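Local coordinates for siderophore-interacting protein (Aeromonas hydrophila, PDB 6K2L), which binds FAD and probably acts as a ferric-siderophore reductase, releasing iron from imported siderophores in the bacterial cytoplasm, at residues Asp20-Leu25 with Gln173-Asp178; Leu168-Gln173 with Leu187-Gly192. The protein carries 1 engineered substitution. All blocks are in the same frame, centred on the assembly; numbering follows the deposited sequence.

Contact 1: residues Asp20-Leu25 with Gln173-Asp178; sequences DVSPHL and QEDVQD
The type I beta turn S22-L25, which links strands 11-20 and 25-31 of the FAD-binding barrel, meets the loop after strand 163-170 of the second domain, and the carboxylate of D175 takes all three hydrogen bonds of the contact. With chi1 -71°, D175 CG stands anti to its own carbonyl carbon, and the group reaches into the turn. OD1 takes two bonds there. The hydroxyl S22 OG donates to the anti lone pair of D175 OD1 over a very short 2.5 Å, while the amide H24 N approaches the syn lone pair of the same oxygen at 2.7 Å. Gripping OD1 from both lone pairs should fix the rotation of the carboxylate and favour its ionised form. S22 points its CB toward the D175 loop, and chi1 of 85° holds OG between its backbone N and carbonyl carbon. The H24 imidazole stands steeply to the carboxylate, their planes 73° apart, and ND1 gives D175 OD2 a weak, bent bond of 2.8 Å. On one flank the P23 ring crosses E174 at about a right angle, CG resting 3.8 Å from E174 CB. Where the two strands meet the turn, V21 and S22 lie together opposite L25, a classic beta bulge. The Q177 side chain, extended beyond CG, arrives beside it, NE2 lying 3.7 Å from V21 CG2 and 3.5 Å from L25 CD2.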
loop_
_atom_site.group_PDB
_atom_site.type_symbol
_atom_site.label_atom_id
_atom_site.label_comp_id
_atom_site.label_asym_id
_atom_site.label_seq_id
_atom_site.Cartn_x
_atom_site.Cartn_y
_atom_site.Cartn_z
ATOM N N ASP A 20 -12.874 -14.831 9.020
ATOM C CA ASP A 20 -13.891 -13.881 9.466
ATOM C C ASP A 20 -13.228 -12.896 10.426
ATOM O O ASP A 20 -13.004 -13.209 11.594
ATOM C CB ASP A 20 -15.066 -14.615 10.097
ATOM C CG ASP A 20 -16.070 -15.115 9.054
ATOM O OD1 ASP A 20 -15.772 -15.019 7.836
ATOM O OD2 ASP A 20 -17.154 -15.612 9.456
ATOM N N VAL A 21 -12.895 -11.700 9.917
ATOM C CA VAL A 21 -12.247 -10.702 10.766
ATOM C C VAL A 21 -13.248 -10.149 11.759
ATOM O O VAL A 21 -12.880 -9.653 12.827
ATOM C CB VAL A 21 -11.611 -9.574 9.935
ATOM C CG1 VAL A 21 -10.839 -10.140 8.761
ATOM C CG2 VAL A 21 -12.674 -8.649 9.480
ATOM N N SER A 22 -14.520 -10.254 11.441
ATOM C CA SER A 22 -15.619 -9.942 12.329
ATOM C C SER A 22 -16.757 -10.809 11.828
ATOM O O SER A 22 -16.638 -11.419 10.760
ATOM C CB SER A 22 -15.943 -8.438 12.305
ATOM O OG SER A 22 -16.828 -8.093 11.246
ATOM N N PRO A 23 -17.845 -10.937 12.592
ATOM C CA PRO A 23 -18.922 -11.854 12.165
ATOM C C PRO A 23 -19.557 -11.525 10.815
ATOM O O PRO A 23 -20.059 -12.433 10.144
ATOM C CB PRO A 23 -19.938 -11.736 13.306
ATOM C CG PRO A 23 -19.102 -11.436 14.487
ATOM C CD PRO A 23 -18.017 -10.522 13.994
ATOM N N HIS A 24 -19.570 -10.256 10.396
ATOM C CA HIS A 24 -20.164 -9.875 9.119
ATOM C C HIS A 24 -19.155 -9.249 8.162
ATOM O O HIS A 24 -19.520 -8.439 7.311
ATOM C CB HIS A 24 -21.340 -8.935 9.323
ATOM C CG HIS A 24 -22.478 -9.563 10.046
ATOM N ND1 HIS A 24 -22.482 -9.729 11.416
ATOM C CD2 HIS A 24 -23.639 -10.097 9.595
ATOM C CE1 HIS A 24 -23.606 -10.321 11.781
ATOM N NE2 HIS A 24 -24.325 -10.558 10.695
ATOM N N LEU A 25 -17.889 -9.615 8.284
ATOM C CA LEU A 25 -16.864 -9.159 7.358
ATOM C C LEU A 25 -15.930 -10.333 7.103
ATOM O O LEU A 25 -15.212 -10.778 8.002
ATOM C CB LEU A 25 -16.116 -7.941 7.907
ATOM C CG LEU A 25 -15.345 -7.208 6.790
ATOM C CD1 LEU A 25 -16.312 -6.559 5.783
ATOM C CD2 LEU A 25 -14.315 -6.209 7.324
ATOM N N GLN A 173 -22.924 -4.636 17.013
ATOM C CA GLN A 173 -21.812 -4.283 17.892
ATOM C C GLN A 173 -20.601 -5.185 17.697
ATOM O O GLN A 173 -19.471 -4.726 17.877
ATOM C CB GLN A 173 -22.276 -4.316 19.365
ATOM C CG GLN A 173 -21.159 -4.193 20.403
ATOM C CD GLN A 173 -20.655 -2.732 20.596
ATOM O OE1 GLN A 173 -21.429 -1.766 20.470
ATOM N NE2 GLN A 173 -19.355 -2.578 20.904
ATOM N N GLU A 174 -20.797 -6.448 17.307
ATOM C CA GLU A 174 -19.666 -7.365 17.151
ATOM C C GLU A 174 -18.822 -7.088 15.913
ATOM O O GLU A 174 -17.741 -7.677 15.780
ATOM C CB GLU A 174 -20.150 -8.814 17.101
ATOM C CG GLU A 174 -20.622 -9.360 18.439
ATOM C CD GLU A 174 -22.094 -9.066 18.727
ATOM O OE1 GLU A 174 -22.642 -9.766 19.605
ATOM O OE2 GLU A 174 -22.703 -8.162 18.084
ATOM N N ASP A 175 -19.284 -6.230 15.002
ATOM C CA ASP A 175 -18.537 -5.901 13.793
ATOM C C ASP A 175 -17.659 -4.666 13.953
ATOM O O ASP A 175 -16.880 -4.355 13.048
ATOM C CB ASP A 175 -19.496 -5.769 12.615
ATOM C CG ASP A 175 -20.066 -7.137 12.194
ATOM O OD1 ASP A 175 -19.262 -7.992 11.751
ATOM O OD2 ASP A 175 -21.293 -7.377 12.346
ATOM N N VAL A 176 -17.737 -3.990 15.097
ATOM C CA VAL A 176 -16.721 -3.026 15.492
ATOM C C VAL A 176 -15.404 -3.765 15.668
ATOM O O VAL A 176 -15.348 -4.834 16.288
ATOM C CB VAL A 176 -17.126 -2.298 16.782
ATOM C CG1 VAL A 176 -15.980 -1.441 17.293
ATOM C CG2 VAL A 176 -18.365 -1.447 16.544
ATOM N N GLN A 177 -14.343 -3.223 15.095
ATOM C CA GLN A 177 -13.071 -3.912 15.108
ATOM C C GLN A 177 -11.971 -2.890 15.299
ATOM O O GLN A 177 -12.195 -1.685 15.217
ATOM C CB GLN A 177 -12.861 -4.715 13.822
ATOM C CG GLN A 177 -13.624 -4.196 12.632
ATOM C CD GLN A 177 -13.297 -4.954 11.345
ATOM O OE1 GLN A 177 -12.142 -4.977 10.888
ATOM N NE2 GLN A 177 -14.332 -5.561 10.735
ATOM N N ASP A 178 -10.774 -3.378 15.577
ATOM C CA ASP A 178 -9.644 -2.479 15.703
ATOM C C ASP A 178 -9.228 -2.028 14.315
ATOM O O ASP A 178 -9.230 -2.813 13.365
ATOM C CB ASP A 178 -8.488 -3.161 16.432
ATOM C CG ASP A 178 -8.899 -3.680 17.813
ATOM O OD1 ASP A 178 -9.814 -3.078 18.431
ATOM O OD2 ASP A 178 -8.309 -4.680 18.289
#

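Contact 2: residues Leu168-Gln173 with Leu187-Gly192; sequences LLVPYQ and LRWFVG
Two parallel strands, 163-170 and 185-191, pair here at one border of the five-stranded sheet of the second domain, 185-191 being the outermost strand within the chain. Four backbone bonds establish the register: L168 N to R188 O, F190 N to L168 O, V170 N to F190 O and G192 N to V170 O, the last at 2.8 Å. The latter three run nearly along the acceptor C=O axis, and the strand segments are inclined at 30°. On the face bearing L168, V170 and V191, the W189 indole receives both L168 and V170. L168 lies alongside it, pointing the same way, and places CD1 over the six-membered ring in a CH-pi contact, 3.6 Å from the centroid and 21° off the normal. V170 meets the ring differently: CG1 sits at the edge, in plane, 3.5 Å from W189 CZ3. Helix 148-155 packs on L168 through L148 and I151, and on W189 through L148. On the other face, L169 CD1 packs 3.9 Å from F190 CB, and helix 198-205 lies against both residues through L200. A parallel sheet with helices on both faces is the architecture expected of the NAD_Ferredoxin clan, the nucleotide-binding half of ferredoxin-reductase-like flavoproteins.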
loop_
_atom_site.group_PDB
_atom_site.type_symbol
_atom_site.label_atom_id
_atom_site.label_comp_id
_atom_site.label_asym_id
_atom_site.label_seq_id
_atom_site.Cartn_x
_atom_site.Cartn_y
_atom_site.Cartn_z
ATOM N N LEU A 168 -17.879 5.294 11.282
ATOM C CA LEU A 168 -18.404 4.127 10.576
ATOM C C LEU A 168 -19.762 3.688 11.119
ATOM O O LEU A 168 -19.951 3.612 12.330
ATOM C CB LEU A 168 -17.430 2.978 10.674
ATOM C CG LEU A 168 -16.038 3.249 10.082
ATOM C CD1 LEU A 168 -15.088 2.130 10.447
ATOM C CD2 LEU A 168 -16.113 3.397 8.576
ATOM N N LEU A 169 -20.695 3.337 10.219
ATOM C CA LEU A 169 -21.975 2.713 10.579
ATOM C C LEU A 169 -21.918 1.203 10.310
ATOM O O LEU A 169 -21.741 0.782 9.167
ATOM C CB LEU A 169 -23.113 3.355 9.792
ATOM C CG LEU A 169 -24.573 2.977 10.126
ATOM C CD1 LEU A 169 -24.863 3.096 11.640
ATOM C CD2 LEU A 169 -25.633 3.802 9.319
ATOM N N VAL A 170 -22.052 0.392 11.360
ATOM C CA VAL A 170 -22.085 -1.075 11.267
ATOM C C VAL A 170 -23.445 -1.581 11.751
ATOM O O VAL A 170 -24.096 -0.922 12.583
ATOM C CB VAL A 170 -20.953 -1.735 12.083
ATOM C CG1 VAL A 170 -19.595 -1.433 11.486
ATOM C CG2 VAL A 170 -20.998 -1.297 13.548
ATOM N N PRO A 171 -23.907 -2.760 11.288
ATOM C CA PRO A 171 -25.228 -3.256 11.707
ATOM C C PRO A 171 -25.270 -3.884 13.103
ATOM O O PRO A 171 -26.342 -3.956 13.715
ATOM C CB PRO A 171 -25.554 -4.296 10.625
ATOM C CG PRO A 171 -24.230 -4.824 10.216
ATOM C CD PRO A 171 -23.290 -3.641 10.278
ATOM N N TYR A 172 -24.132 -4.356 13.614
ATOM C CA TYR A 172 -24.086 -4.987 14.926
ATOM C C TYR A 172 -22.823 -4.592 15.683
ATOM O O TYR A 172 -21.775 -4.317 15.093
ATOM C CB TYR A 172 -24.130 -6.516 14.826
ATOM C CG TYR A 172 -25.394 -7.092 14.232
ATOM C CD1 TYR A 172 -26.569 -7.158 14.976
ATOM C CD2 TYR A 172 -25.412 -7.596 12.932
ATOM C CE1 TYR A 172 -27.730 -7.713 14.444
ATOM C CE2 TYR A 172 -26.572 -8.139 12.385
ATOM C CZ TYR A 172 -27.723 -8.202 13.157
ATOM O OH TYR A 172 -28.878 -8.735 12.642
ATOM N N GLN A 173 -22.924 -4.636 17.013
ATOM C CA GLN A 173 -21.812 -4.283 17.892
ATOM C C GLN A 173 -20.601 -5.185 17.697
ATOM O O GLN A 173 -19.471 -4.726 17.877
ATOM C CB GLN A 173 -22.276 -4.316 19.365
ATOM C CG GLN A 173 -21.159 -4.193 20.403
ATOM C CD GLN A 173 -20.655 -2.732 20.596
ATOM O OE1 GLN A 173 -21.429 -1.766 20.470
ATOM N NE2 GLN A 173 -19.355 -2.578 20.904
ATOM N N LEU A 187 -11.567 8.008 15.483
ATOM C CA LEU A 187 -12.400 6.924 14.966
ATOM C C LEU A 187 -13.626 6.750 15.852
ATOM O O LEU A 187 -13.486 6.562 17.062
ATOM C CB LEU A 187 -11.626 5.614 14.895
ATOM C CG LEU A 187 -12.403 4.395 14.397
ATOM C CD1 LEU A 187 -13.144 4.675 13.073
ATOM C CD2 LEU A 187 -11.407 3.253 14.221
ATOM N N ARG A 188 -14.825 6.782 15.255
ATOM C CA ARG A 188 -16.083 6.723 16.006
ATOM C C ARG A 188 -17.066 5.752 15.342
ATOM O O ARG A 188 -17.462 5.931 14.184
ATOM C CB ARG A 188 -16.685 8.129 16.143
ATOM C CG ARG A 188 -17.952 8.217 16.992
ATOM C CD ARG A 188 -17.665 8.148 18.492
ATOM N NE ARG A 188 -16.803 9.234 18.983
ATOM C CZ ARG A 188 -17.253 10.390 19.472
ATOM N NH1 ARG A 188 -18.569 10.634 19.541
ATOM N NH2 ARG A 188 -16.380 11.304 19.892
ATOM N N TRP A 189 -17.460 4.725 16.074
ATOM C CA TRP A 189 -18.329 3.677 15.556
ATOM C C TRP A 189 -19.783 3.917 15.961
ATOM O O TRP A 189 -20.091 4.229 17.116
ATOM C CB TRP A 189 -17.872 2.303 16.053
ATOM C CG TRP A 189 -16.492 1.844 15.558
ATOM C CD1 TRP A 189 -15.275 2.146 16.111
ATOM C CD2 TRP A 189 -16.212 0.974 14.445
ATOM N NE1 TRP A 189 -14.261 1.521 15.416
ATOM C CE2 TRP A 189 -14.812 0.797 14.390
ATOM C CE3 TRP A 189 -17.006 0.329 13.495
ATOM C CZ2 TRP A 189 -14.195 0.025 13.405
ATOM C CZ3 TRP A 189 -16.391 -0.441 12.535
ATOM C CH2 TRP A 189 -14.993 -0.585 12.497
ATOM N N PHE A 190 -20.680 3.758 15.004
ATOM C CA PHE A 190 -22.112 3.851 15.225
ATOM C C PHE A 190 -22.700 2.494 14.879
ATOM O O PHE A 190 -22.431 1.965 13.792
ATOM C CB PHE A 190 -22.720 4.964 14.372
ATOM C CG PHE A 190 -22.344 6.333 14.840
ATOM C CD1 PHE A 190 -23.202 7.051 15.632
ATOM C CD2 PHE A 190 -21.106 6.889 14.522
ATOM C CE1 PHE A 190 -22.863 8.307 16.074
ATOM C CE2 PHE A 190 -20.752 8.145 14.972
ATOM C CZ PHE A 190 -21.639 8.860 15.744
ATOM N N VAL A 191 -23.437 1.908 15.820
ATOM C CA VAL A 191 -24.192 0.689 15.575
ATOM C C VAL A 191 -25.591 1.080 15.133
ATOM O O VAL A 191 -26.216 1.954 15.743
ATOM C CB VAL A 191 -24.239 -0.198 16.825
ATOM C CG1 VAL A 191 -25.087 -1.440 16.545
ATOM C CG2 VAL A 191 -22.814 -0.588 17.237
ATOM N N GLY A 192 -26.077 0.448 14.066
ATOM C CA GLY A 192 -27.441 0.670 13.625
ATOM C C GLY A 192 -27.677 0.076 12.254
ATOM O O GLY A 192 -26.760 -0.403 11.577
#

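Overall arrangement
The contacts are neighbours, their centres 10 Å apart, and share Q173. They interleave along the chain: 20-25, then 168-173 running directly into 173-178, then 187-192. Contact 2 is internal to the parallel sheet, whereas contact 1 carries the loop leaving that sheet across to the antiparallel barrel. They also touch directly. W189 CZ2 lies 3.2 Å from Q177 O, and the H24 and Y172 rings meet with planes about 25° apart. The border of one domain's sheet thus continues into the interdomain junction, on the two-domain body that holds FAD, with L25 and P171 side chains about 6 and 7 Å from the cofactor.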